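Local coordinates for protein beta-cardiotoxin OH-27 (Ophiophagus hannah, PDB 3PLC) that is a three-finger toxin of king cobra venom that probably acts on the heart, at residues D42-S47 and V51-C56. Residues are numbered along the deposited sequence; the frame is centred on the assembly and turned at random.
Sequences DICPKS and VEVLCC
Cys44 and Cys55 are joined by a disulfide with a chi3 of 74°, a worked example of a disulfide tying the base of a loop, here with a surface contact beside it. In Cys44 the sulfur is anti to the backbone N (chi1 176°), which carries it across to the strand; the Cys55 sulfur meets it from beside its own backbone N. The bump of the contact is Val53, whose forked side chain points into the concave inner side of the bend made by 44-47. Pro45 O sits over the fork, 3.4 Å from both CG1 and CG2 of Val53. The CG1 branch also faces Cys44 SG at 4.0 Å, with sulfur and carbonyl oxygen side by side in front of it. For CG2 the second, longer neighbour is the Lys46 carbonyl, 3.7 Å from its O. Pro45 closes one side of this hollow: its CD comes 4.1 Å from Val53 CG1, the two side chains crossing at about a right angle. At the far end Ser47 OG rests 3.7 Å from Val53 CB, next to the short turn that leads back to Val51. Strand 53-56 is an outer strand of the three-stranded antiparallel sheet, bonded through its backbone to strand 21-25; Val53 also touches Val23 and Met25 there, and Pro45 reaches Met25, so the loop after strand 37-41 folds back against that sheet.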
loop_
_atom_site.group_PDB
_atom_site.type_symbol
_atom_site.label_atom_id
_atom_site.label_comp_id
_atom_site.label_asym_id
_atom_site.label_seq_id
_atom_site.Cartn_x
_atom_site.Cartn_y
_atom_site.Cartn_z
ATOM N N ASP A 42 0.282 4.860 6.968
ATOM C CA ASP A 42 1.118 5.301 8.099
ATOM C C ASP A 42 1.512 4.149 9.017
ATOM O O ASP A 42 2.692 3.993 9.357
ATOM C CB ASP A 42 0.445 6.443 8.908
ATOM C CG ASP A 42 -1.045 6.179 9.234
ATOM O OD1 ASP A 42 -1.755 7.160 9.582
ATOM O OD2 ASP A 42 -1.502 5.010 9.168
ATOM N N ILE A 43 0.518 3.372 9.437
ATOM C CA ILE A 43 0.736 2.171 10.233
ATOM C C ILE A 43 0.195 0.945 9.477
ATOM O O ILE A 43 -0.799 1.033 8.758
ATOM C CB ILE A 43 0.110 2.301 11.648
ATOM C CG1 ILE A 43 0.714 3.512 12.374
ATOM C CG2 ILE A 43 0.333 1.022 12.464
ATOM C CD1 ILE A 43 -0.306 4.401 13.029
ATOM N N CYS A 44 0.882 -0.183 9.618
ATOM C CA CYS A 44 0.532 -1.395 8.901
ATOM C C CYS A 44 -0.661 -2.096 9.566
ATOM O O CYS A 44 -0.539 -2.641 10.664
ATOM C CB CYS A 44 1.750 -2.323 8.792
ATOM S SG CYS A 44 1.422 -3.931 8.004
ATOM N N PRO A 45 -1.829 -2.072 8.907
ATOM C CA PRO A 45 -3.017 -2.684 9.510
ATOM C C PRO A 45 -2.859 -4.186 9.704
ATOM O O PRO A 45 -2.241 -4.858 8.890
ATOM C CB PRO A 45 -4.118 -2.384 8.493
ATOM C CG PRO A 45 -3.601 -1.187 7.730
ATOM C CD PRO A 45 -2.136 -1.446 7.612
ATOM N N LYS A 46 -3.401 -4.691 10.802
ATOM C CA LYS A 46 -3.357 -6.113 11.115
ATOM C C LYS A 46 -4.037 -6.918 10.005
ATOM O O LYS A 46 -5.077 -6.519 9.487
ATOM C CB LYS A 46 -4.047 -6.355 12.469
ATOM C CG LYS A 46 -3.828 -7.741 13.082
ATOM C CD LYS A 46 -3.820 -7.710 14.622
ATOM C CE LYS A 46 -2.413 -7.436 15.191
ATOM N NZ LYS A 46 -1.902 -6.050 14.933
ATOM N N SER A 47 -3.428 -8.037 9.627
ATOM C CA SER A 47 -4.055 -8.998 8.718
ATOM C C SER A 47 -5.231 -9.697 9.409
ATOM O O SER A 47 -5.327 -9.696 10.641
ATOM C CB SER A 47 -3.029 -10.027 8.251
ATOM O OG SER A 47 -1.869 -9.372 7.771
ATOM N N VAL A 51 -8.885 -10.925 4.847
ATOM C CA VAL A 51 -8.138 -9.829 4.247
ATOM C C VAL A 51 -6.652 -9.958 4.589
ATOM O O VAL A 51 -6.275 -9.980 5.772
ATOM C CB VAL A 51 -8.640 -8.425 4.724
ATOM C CG1 VAL A 51 -7.640 -7.327 4.345
ATOM C CG2 VAL A 51 -10.020 -8.099 4.162
ATOM N N GLU A 52 -5.817 -10.032 3.553
ATOM C CA GLU A 52 -4.370 -10.110 3.748
ATOM C C GLU A 52 -3.666 -8.790 3.494
ATOM O O GLU A 52 -3.867 -8.164 2.451
ATOM C CB GLU A 52 -3.747 -11.175 2.866
ATOM C CG GLU A 52 -2.285 -11.438 3.182
ATOM C CD GLU A 52 -1.663 -12.407 2.209
ATOM O OE1 GLU A 52 -1.378 -11.989 1.061
ATOM O OE2 GLU A 52 -1.468 -13.586 2.595
ATOM N N VAL A 53 -2.815 -8.407 4.443
ATOM C CA VAL A 53 -2.072 -7.143 4.385
ATOM C C VAL A 53 -0.589 -7.365 4.114
ATOM O O VAL A 53 0.101 -7.968 4.936
ATOM C CB VAL A 53 -2.214 -6.343 5.710
ATOM C CG1 VAL A 53 -1.574 -4.968 5.568
ATOM C CG2 VAL A 53 -3.679 -6.196 6.126
ATOM N N LEU A 54 -0.109 -6.893 2.966
ATOM C CA LEU A 54 1.325 -6.731 2.739
ATOM C C LEU A 54 1.710 -5.275 2.943
ATOM O O LEU A 54 1.042 -4.380 2.411
ATOM C CB LEU A 54 1.736 -7.217 1.340
ATOM C CG LEU A 54 3.231 -7.121 0.923
ATOM C CD1 LEU A 54 3.774 -8.446 0.371
ATOM C CD2 LEU A 54 3.464 -5.990 -0.097
ATOM N N CYS A 55 2.757 -5.039 3.736
ATOM C CA CYS A 55 3.232 -3.678 4.042
ATOM C C CYS A 55 4.713 -3.660 3.876
ATOM O O CYS A 55 5.406 -4.556 4.371
ATOM C CB CYS A 55 2.928 -3.224 5.481
ATOM S SG CYS A 55 1.293 -3.525 6.007
ATOM N N CYS A 56 5.183 -2.611 3.200
ATOM C CA CYS A 56 6.578 -2.453 2.872
ATOM C C CYS A 56 6.885 -0.975 2.973
ATOM O O CYS A 56 5.964 -0.168 3.049
ATOM C CB CYS A 56 6.835 -3.017 1.483
ATOM S SG CYS A 56 5.702 -2.467 0.172
#